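Local coordinates for protein fusolin (Unidentified entomopoxvirus, PDB 4OW5) that probably binds and oxidatively loosens chitin as a lytic polysaccharide monooxygenase, enhances viral virulence, and crystallizes in vivo into viral spindles, at residues Q80-I83 with R84-V88; R103-G106 with D107-G110; D358-D361 with S362-C366. All coordinates share one frame; numbering follows the deposited sequence.

Contact 1: residues Q80-I83 with R84-V88; sequences QNHI and RNNVV
At the C-terminal end of the short helix 80-87, His-82 and Ile-83 meet Val-87 where the helix widens into a pi-type turn. The first turn is regular: Arg-84 N bonds Gln-80 O at 3.0 Å, and Asn-85 N bonds Asn-81 O. His-82 O then takes Asn-86 N at 2.9 Å and, weakly, Val-87 N, so the carbonyl is shared between an alpha-type and a wider bond. Ile-83 O ends the series with two donors. Val-88 N, five residues on, approaches it at 2.9 Å with a nearly straight N-H (171°) and close to the line of the carbonyl, whereas Val-87 N stands above the carbonyl plane at 3.3 Å. Val-88 itself has left the helical conformation. The side chains follow this turn. With CG anti to its backbone N (chi1 170°), the His-82 ring stands out from the helix and lies beside Val-87, whose CG2 sits over one face, a CH-pi contact 3.7 Å from the ring centroid. The same methyl lies 3.9 Å from Ile-83 CD1, so it fills the corner between imidazole and isoleucine. His-82 NE2 is hydrogen-bonded to Ala-73 O, which fixes the ring's rotation. Val-87 and Val-88 rest on Ala-71 of strand 70-72, while Ile-83 and Val-88 press on Tyr-226 of strand 223-234, seating the helix on the mixed sheet.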
ATOM      1  N   GLN A  80     -19.183  25.801  12.847  1.00 27.62           N
ATOM      2  CA  GLN A  80     -18.105  25.084  12.160  1.00 28.38           C
ATOM      3  C   GLN A  80     -16.971  26.019  11.731  1.00 28.38           C
ATOM      4  O   GLN A  80     -15.812  25.621  11.840  1.00 26.17           O
ATOM      5  CB  GLN A  80     -18.639  24.295  10.954  1.00 31.59           C
ATOM      6  CG  GLN A  80     -19.496  23.099  11.373  1.00 54.02           C
ATOM      7  CD  GLN A  80     -20.174  22.426  10.206  1.00 72.04           C
ATOM      8  OE1 GLN A  80     -21.408  22.358  10.134  1.00 63.49           O
ATOM      9  NE2 GLN A  80     -19.385  21.875   9.288  1.00 68.77           N
ATOM     10  N   ASN A  81     -17.275  27.275  11.337  1.00 23.33           N
ATOM     11  CA  ASN A  81     -16.237  28.214  10.934  1.00 22.77           C
ATOM     12  C   ASN A  81     -15.392  28.684  12.120  1.00 22.54           C
ATOM     13  O   ASN A  81     -14.184  28.913  11.961  1.00 21.93           O
ATOM     14  CB  ASN A  81     -16.837  29.403  10.180  1.00 32.21           C
ATOM     15  CG  ASN A  81     -17.428  28.986   8.852  1.00 59.59           C
ATOM     16  OD1 ASN A  81     -18.643  28.995   8.655  1.00 57.04           O
ATOM     17  ND2 ASN A  81     -16.583  28.556   7.924  1.00 56.01           N
ATOM     18  N   HIS A  82     -15.979  28.757  13.314  1.00 18.22           N
ATOM     19  CA  HIS A  82     -15.253  29.105  14.520  1.00 16.34           C
ATOM     20  C   HIS A  82     -14.304  27.941  14.882  1.00 19.07           C
ATOM     21  O   HIS A  82     -13.150  28.177  15.210  1.00 18.42           O
ATOM     22  CB  HIS A  82     -16.255  29.417  15.675  1.00 16.20           C
ATOM     23  CG  HIS A  82     -15.620  29.559  17.019  1.00 18.13           C
ATOM     24  ND1 HIS A  82     -14.703  30.539  17.270  1.00 19.80           N
ATOM     25  CD2 HIS A  82     -15.794  28.817  18.146  1.00 18.74           C
ATOM     26  CE1 HIS A  82     -14.344  30.384  18.546  1.00 18.91           C
ATOM     27  NE2 HIS A  82     -14.991  29.362  19.110  1.00 18.37           N
ATOM     28  N   ILE A  83     -14.774  26.690  14.772  1.00 16.97           N
ATOM     29  CA  ILE A  83     -13.946  25.516  15.085  1.00 16.31           C
ATOM     30  C   ILE A  83     -12.742  25.446  14.128  1.00 20.42           C
ATOM     31  O   ILE A  83     -11.587  25.332  14.576  1.00 18.36           O
ATOM     32  CB  ILE A  83     -14.752  24.181  15.031  1.00 17.23           C
ATOM     33  CG1 ILE A  83     -15.924  24.161  16.041  1.00 17.64           C
ATOM     34  CG2 ILE A  83     -13.815  22.966  15.267  1.00 14.45           C
ATOM     35  CD1 ILE A  83     -15.538  24.439  17.484  1.00 19.42           C
ATOM     36  N   ARG A  84     -13.016  25.537  12.814  1.00 18.18           N
ATOM     37  CA  ARG A  84     -11.982  25.367  11.794  1.00 18.25           C
ATOM     38  C   ARG A  84     -11.020  26.548  11.656  1.00 21.38           C
ATOM     39  O   ARG A  84      -9.938  26.329  11.153  1.00 17.51           O
ATOM     40  CB  ARG A  84     -12.597  25.043  10.439  1.00 16.96           C
ATOM     41  CG  ARG A  84     -13.400  23.768  10.469  1.00 20.54           C
ATOM     42  CD  ARG A  84     -13.902  23.372   9.096  1.00 27.93           C
ATOM     43  NE  ARG A  84     -14.585  22.082   9.197  1.00 36.23           N
ATOM     44  CZ  ARG A  84     -14.750  21.209   8.208  1.00 50.60           C
ATOM     45  NH1 ARG A  84     -14.281  21.470   6.995  1.00 34.76           N
ATOM     46  NH2 ARG A  84     -15.389  20.067   8.425  1.00 46.80           N
ATOM     47  N   ASN A  85     -11.390  27.761  12.069  1.00 20.59           N
ATOM     48  CA  ASN A  85     -10.521  28.944  11.971  1.00 20.95           C
ATOM     49  C   ASN A  85      -9.928  29.410  13.281  1.00 21.40           C
ATOM     50  O   ASN A  85      -8.886  30.063  13.249  1.00 19.68           O
ATOM     51  CB  ASN A  85     -11.308  30.112  11.373  1.00 24.51           C
ATOM     52  CG  ASN A  85     -11.812  29.811   9.978  1.00 41.05           C
ATOM     53  OD1 ASN A  85     -11.092  29.252   9.152  1.00 42.49           O
ATOM     54  ND2 ASN A  85     -13.017  30.229   9.649  1.00 32.53           N
ATOM     55  N   ASN A  86     -10.586  29.155  14.417  1.00 18.46           N
ATOM     56  CA  ASN A  86     -10.128  29.671  15.717  1.00 18.04           C
ATOM     57  C   ASN A  86      -9.774  28.620  16.760  1.00 23.03           C
ATOM     58  O   ASN A  86      -8.945  28.893  17.623  1.00 26.52           O
ATOM     59  CB  ASN A  86     -11.239  30.554  16.325  1.00 18.37           C
ATOM     60  CG  ASN A  86     -11.670  31.712  15.463  1.00 34.14           C
ATOM     61  OD1 ASN A  86     -10.847  32.350  14.798  1.00 27.82           O
ATOM     62  ND2 ASN A  86     -12.967  32.016  15.445  1.00 25.27           N
ATOM     63  N   VAL A  87     -10.430  27.477  16.763  1.00 15.92           N
ATOM     64  CA  VAL A  87     -10.253  26.515  17.855  1.00 15.60           C
ATOM     65  C   VAL A  87      -9.185  25.502  17.476  1.00 16.23           C
ATOM     66  O   VAL A  87      -8.219  25.324  18.226  1.00 14.57           O
ATOM     67  CB  VAL A  87     -11.604  25.857  18.217  1.00 18.69           C
ATOM     68  CG1 VAL A  87     -11.484  24.973  19.447  1.00 19.16           C
ATOM     69  CG2 VAL A  87     -12.670  26.918  18.428  1.00 18.91           C
ATOM     70  N   VAL A  88      -9.356  24.848  16.325  1.00 11.48           N
ATOM     71  CA  VAL A  88      -8.369  23.890  15.788  1.00 11.54           C
ATOM     72  C   VAL A  88      -8.080  24.272  14.311  1.00 16.69           C
ATOM     73  O   VAL A  88      -8.447  23.543  13.381  1.00 14.45           O
ATOM     74  CB  VAL A  88      -8.798  22.413  15.950  1.00 14.58           C
ATOM     75  CG1 VAL A  88      -7.644  21.461  15.598  1.00 15.42           C
ATOM     76  CG2 VAL A  88      -9.313  22.165  17.354  1.00 14.05           C
TER

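Contact 2: residues R103-G106 with D107-G110; sequences RPFG and DKTG
Lys-108 reaches back to Phe-105, and its NZ donates to Phe-105 O at 2.8 Å, lying in the carbonyl plane on a lone pair. The aliphatic chain is extended as far as CE; the last torsion, chi4 120°, departs from a staggered value and sets NZ against the carbonyl. NZ also comes 3.7 Å from Phe-105 CB and lies near the plane of the phenyl ring, at its edge. Pro-104 CB lies over one face of that ring, brought there by the cis peptide bond between the two residues; the bond before Pro-104 is cis too. Next out, Asp-107 OD1 forms an Asx turn by accepting Thr-109 N at 2.9 Å; Thr-109 OG1 donates to the same oxygen on its syn side, so two donors grip it. Asp-107 OD2 forms a salt bridge with Lys-44, and the Lys-108 ammonium also meets Glu-68 O and, by cation-pi, Tyr-69. The Phe-105 side chain is about 7 Å from that of His-1, which binds a zinc or copper ion in this protein, although none is bound to this chain. Phe-105 packs on strand 70-72, Lys-108 on helix 52-64 and Asp-107 on helix 32-47, wedging the loop between two helices and a strand.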
ATOM      1  N   ARG A 103       0.318  25.247  30.271  1.00 18.19           N
ATOM      2  CA  ARG A 103      -0.387  24.009  30.525  1.00 19.84           C
ATOM      3  C   ARG A 103      -1.658  24.212  31.331  1.00 25.47           C
ATOM      4  O   ARG A 103      -1.569  24.749  32.428  1.00 26.10           O
ATOM      5  CB  ARG A 103       0.502  23.099  31.335  1.00 16.49           C
ATOM      6  CG  ARG A 103       1.631  22.557  30.580  1.00 19.31           C
ATOM      7  CD  ARG A 103       2.503  21.800  31.525  1.00 17.41           C
ATOM      8  NE  ARG A 103       3.626  21.207  30.811  1.00 16.19           N
ATOM      9  CZ  ARG A 103       4.604  20.525  31.388  1.00 26.39           C
ATOM     10  NH1 ARG A 103       4.604  20.328  32.699  1.00 24.27           N
ATOM     11  NH2 ARG A 103       5.570  20.019  30.664  1.00 18.08           N
ATOM     12  N   PRO A 104      -2.818  23.736  30.888  1.00 21.72           N
ATOM     13  CA  PRO A 104      -3.108  23.112  29.580  1.00 20.95           C
ATOM     14  C   PRO A 104      -2.972  24.149  28.434  1.00 23.52           C
ATOM     15  O   PRO A 104      -3.007  25.350  28.703  1.00 22.61           O
ATOM     16  CB  PRO A 104      -4.539  22.585  29.754  1.00 23.11           C
ATOM     17  CG  PRO A 104      -5.153  23.421  30.827  1.00 27.33           C
ATOM     18  CD  PRO A 104      -4.041  23.912  31.704  1.00 23.31           C
ATOM     19  N   PHE A 105      -2.736  23.730  27.169  1.00 18.24           N
ATOM     20  CA  PHE A 105      -2.705  22.350  26.725  1.00 15.83           C
ATOM     21  C   PHE A 105      -1.273  21.896  26.352  1.00 16.02           C
ATOM     22  O   PHE A 105      -1.111  20.815  25.801  1.00 14.31           O
ATOM     23  CB  PHE A 105      -3.686  22.180  25.557  1.00 17.34           C
ATOM     24  CG  PHE A 105      -5.115  22.288  26.025  1.00 18.51           C
ATOM     25  CD1 PHE A 105      -5.809  23.486  25.914  1.00 20.29           C
ATOM     26  CD2 PHE A 105      -5.720  21.240  26.701  1.00 18.96           C
ATOM     27  CE1 PHE A 105      -7.104  23.609  26.417  1.00 21.57           C
ATOM     28  CE2 PHE A 105      -7.028  21.360  27.186  1.00 21.85           C
ATOM     29  CZ  PHE A 105      -7.695  22.561  27.073  1.00 20.13           C
ATOM     30  N   GLY A 106      -0.258  22.676  26.709  1.00 12.09           N
ATOM     31  CA  GLY A 106       1.135  22.330  26.437  1.00 12.49           C
ATOM     32  C   GLY A 106       1.437  22.344  24.959  1.00 15.64           C
ATOM     33  O   GLY A 106       0.729  22.993  24.192  1.00 14.27           O
ATOM     34  N   ASP A 107       2.453  21.575  24.552  1.00 13.35           N
ATOM     35  CA  ASP A 107       2.841  21.411  23.152  1.00 12.43           C
ATOM     36  C   ASP A 107       2.693  19.928  22.777  1.00 16.02           C
ATOM     37  O   ASP A 107       3.416  19.082  23.305  1.00 15.90           O
ATOM     38  CB  ASP A 107       4.258  21.905  22.900  1.00 13.91           C
ATOM     39  CG  ASP A 107       4.653  21.893  21.430  1.00 22.97           C
ATOM     40  OD1 ASP A 107       4.152  21.019  20.679  1.00 22.24           O
ATOM     41  OD2 ASP A 107       5.458  22.745  21.031  1.00 22.29           O
ATOM     42  N   LYS A 108       1.751  19.621  21.877  1.00 13.26           N
ATOM     43  CA  LYS A 108       1.522  18.244  21.424  1.00 11.25           C
ATOM     44  C   LYS A 108       1.795  18.122  19.929  1.00 11.20           C
ATOM     45  O   LYS A 108       1.443  17.107  19.324  1.00 10.46           O
ATOM     46  CB  LYS A 108       0.102  17.788  21.754  1.00 13.52           C
ATOM     47  CG  LYS A 108      -0.155  17.727  23.274  1.00 13.34           C
ATOM     48  CD  LYS A 108      -1.607  17.643  23.546  1.00 18.64           C
ATOM     49  CE  LYS A 108      -1.953  17.492  25.002  1.00 17.67           C
ATOM     50  NZ  LYS A 108      -2.803  18.633  25.420  1.00 15.85           N
ATOM     51  N   THR A 109       2.489  19.104  19.352  1.00 10.42           N
ATOM     52  CA  THR A 109       2.776  19.208  17.916  1.00  8.85           C
ATOM     53  C   THR A 109       3.642  18.118  17.340  1.00 15.60           C
ATOM     54  O   THR A 109       3.602  17.949  16.123  1.00 14.90           O
ATOM     55  CB  THR A 109       3.364  20.548  17.523  1.00 18.85           C
ATOM     56  OG1 THR A 109       4.595  20.744  18.206  1.00 16.70           O
ATOM     57  CG2 THR A 109       2.418  21.672  17.780  1.00 17.36           C
ATOM     58  N   GLY A 110       4.327  17.320  18.160  1.00 15.18           N
ATOM     59  CA  GLY A 110       5.067  16.171  17.656  1.00 14.10           C
ATOM     60  C   GLY A 110       4.128  15.179  16.995  1.00 15.78           C
ATOM     61  O   GLY A 110       4.490  14.526  16.021  1.00 16.12           O
TER

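Contact 3: residues D358-D361 with S362-C366; sequences DMCD and STTKC
Asp-358 and Ser-362 are joined by a pair of hydrogen bonds that turn the carboxylate into a two-pronged acceptor in the loop after helix 338-352. Ser-362 OG donates to Asp-358 OD2 at 2.7 Å, a little out of the carboxylate plane, and Ser-362 N donates to Asp-358 OD1 at 3.2 Å on the syn lone pair. The serine hydroxyl stands between its own N and carbonyl carbon (chi1 66°), which brings OG and N to the same carboxylate.

A second set of bonds gathers on one backbone oxygen, Cys-360 O. Cys-360 to Thr-363 form a type I beta turn, in which Thr-363 N meets this oxygen at 3.1 Å from well above the carbonyl plane; Thr-364 OG1 meets it at 2.9 Å from the opposite face. Thr-364 N adds a weak bond. The hydroxyl of Thr-364 lies beside its own backbone N (chi1 -46°), turned back over the bend, where it also comes 3.6 Å from Cys-360 CB.

Two waters complete the polar network. One donates to Met-359 O and is also hydrogen-bonded to Thr-363 OG1; the other donates to Asp-361 OD1 at 2.6 Å and, at longer range, to Thr-364 O.

Met-359 O and, through a long, weak ion pair, Asp-358 OD2 also serve Arg-184 of the second subunit, which would probably favour the charged form of Asp-358. With nearly every bond here polar, this exposed bend keeps its shape by carbonyl, carboxylate and hydroxyl bonds with bound water.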
ATOM      1  N   ASP A 358      23.016   3.745 -12.769  1.00 21.98           N
ATOM      2  CA  ASP A 358      24.109   3.534 -13.711  1.00 22.95           C
ATOM      3  C   ASP A 358      23.600   3.937 -15.063  1.00 32.90           C
ATOM      4  O   ASP A 358      22.623   3.363 -15.509  1.00 36.60           O
ATOM      5  CB  ASP A 358      24.578   2.071 -13.714  1.00 25.06           C
ATOM      6  CG  ASP A 358      25.605   1.782 -14.811  1.00 34.58           C
ATOM      7  OD1 ASP A 358      26.582   2.556 -14.933  1.00 33.34           O
ATOM      8  OD2 ASP A 358      25.387   0.824 -15.591  1.00 36.32           O
ATOM      9  N   MET A 359      24.202   4.940 -15.691  1.00 29.14           N
ATOM     10  CA  MET A 359      23.793   5.396 -17.008  1.00 29.35           C
ATOM     11  C   MET A 359      24.901   5.038 -18.022  1.00 30.20           C
ATOM     12  O   MET A 359      24.700   4.182 -18.873  1.00 26.93           O
ATOM     13  CB  MET A 359      23.533   6.909 -16.991  1.00 32.76           C
ATOM     14  CG  MET A 359      22.314   7.364 -16.209  1.00 38.69           C
ATOM     15  SD  MET A 359      22.417   9.190 -15.943  1.00 44.87           S
ATOM     16  CE  MET A 359      22.387   9.275 -14.125  1.00 40.56           C
ATOM     17  N   CYS A 360      26.069   5.666 -17.883  1.00 26.43           N
ATOM     18  CA  CYS A 360      27.199   5.551 -18.787  1.00 27.23           C
ATOM     19  C   CYS A 360      28.499   5.062 -18.143  1.00 28.01           C
ATOM     20  O   CYS A 360      29.359   4.612 -18.885  1.00 24.75           O
ATOM     21  CB  CYS A 360      27.418   6.918 -19.414  1.00 29.84           C
ATOM     22  SG  CYS A 360      26.046   7.454 -20.453  1.00 35.95           S
ATOM     23  N   ASP A 361      28.687   5.191 -16.821  1.00 25.72           N
ATOM     24  CA  ASP A 361      29.971   4.902 -16.201  1.00 26.41           C
ATOM     25  C   ASP A 361      30.415   3.448 -16.350  1.00 31.22           C
ATOM     26  O   ASP A 361      31.608   3.217 -16.492  1.00 30.79           O
ATOM     27  CB  ASP A 361      29.984   5.306 -14.725  1.00 27.19           C
ATOM     28  CG  ASP A 361      30.052   6.816 -14.498  1.00 32.87           C
ATOM     29  OD1 ASP A 361      30.077   7.582 -15.509  1.00 33.39           O
ATOM     30  OD2 ASP A 361      30.070   7.235 -13.323  1.00 35.42           O
ATOM     31  N   SER A 362      29.490   2.493 -16.378  1.00 28.10           N
ATOM     32  CA  SER A 362      29.900   1.091 -16.533  1.00 29.12           C
ATOM     33  C   SER A 362      30.287   0.747 -17.968  1.00 32.32           C
ATOM     34  O   SER A 362      30.877  -0.305 -18.157  1.00 33.79           O
ATOM     35  CB  SER A 362      28.793   0.142 -16.077  1.00 33.37           C
ATOM     36  OG  SER A 362      27.658   0.246 -16.914  1.00 37.48           O
ATOM     37  N   THR A 363      29.921   1.576 -18.972  1.00 26.86           N
ATOM     38  CA  THR A 363      30.200   1.297 -20.394  1.00 26.93           C
ATOM     39  C   THR A 363      30.997   2.397 -21.114  1.00 30.95           C
ATOM     40  O   THR A 363      31.241   2.260 -22.313  1.00 30.14           O
ATOM     41  CB  THR A 363      28.859   1.129 -21.145  1.00 37.03           C
ATOM     42  OG1 THR A 363      28.260   2.416 -21.336  1.00 32.20           O
ATOM     43  CG2 THR A 363      27.876   0.185 -20.423  1.00 38.08           C
ATOM     44  N   THR A 364      31.367   3.499 -20.424  1.00 27.07           N
ATOM     45  CA  THR A 364      32.041   4.632 -21.070  1.00 26.74           C
ATOM     46  C   THR A 364      33.280   5.051 -20.290  1.00 29.01           C
ATOM     47  O   THR A 364      33.238   5.154 -19.074  1.00 27.83           O
ATOM     48  CB  THR A 364      31.062   5.823 -21.183  1.00 31.76           C
ATOM     49  OG1 THR A 364      29.803   5.350 -21.677  1.00 33.30           O
ATOM     50  CG2 THR A 364      31.587   6.941 -22.080  1.00 32.62           C
ATOM     51  N   LYS A 365      34.346   5.378 -21.002  1.00 26.71           N
ATOM     52  CA  LYS A 365      35.604   5.828 -20.399  1.00 26.76           C
ATOM     53  C   LYS A 365      35.984   7.139 -21.045  1.00 29.31           C
ATOM     54  O   LYS A 365      35.796   7.283 -22.253  1.00 28.91           O
ATOM     55  CB  LYS A 365      36.706   4.769 -20.594  1.00 29.60           C
ATOM     56  N   CYS A 366      36.480   8.091 -20.263  1.00 25.84           N
ATOM     57  CA  CYS A 366      36.869   9.406 -20.784  1.00 28.02           C
ATOM     58  C   CYS A 366      38.222   9.803 -20.259  1.00 32.48           C
ATOM     59  O   CYS A 366      38.584   9.413 -19.160  1.00 30.35           O
ATOM     60  CB  CYS A 366      35.836  10.476 -20.423  1.00 29.71           C
ATOM     61  SG  CYS A 366      34.176  10.191 -21.092  1.00 34.19           S
TER
HETATM   62  O   HOH W   1      25.636   2.354 -20.632  1.00 37.36           O
HETATM   63  O   HOH W   2      31.853   7.596 -17.435  1.00 38.25           O

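Overall arrangement
From the N terminus the chain reaches contact 1 at helix 80-87, then contact 2 in the loop before strand 120-123, and contact 3 only in the tail after helix 338-352. Each closes a turn within a few residues, and the three follow in series, neither nesting nor crossing. Contacts 1 and 2 both lie in the range of the monooxygenase family, centres about 18 Å apart, and share strand 70-72: Val-87 and Val-88 at the helix end and Phe-105 in the loop both pack on it. Contact 3 is remote, about 58 and 54 Å, centre to centre, from contacts 1 and 2, and its neighbour is the second subunit.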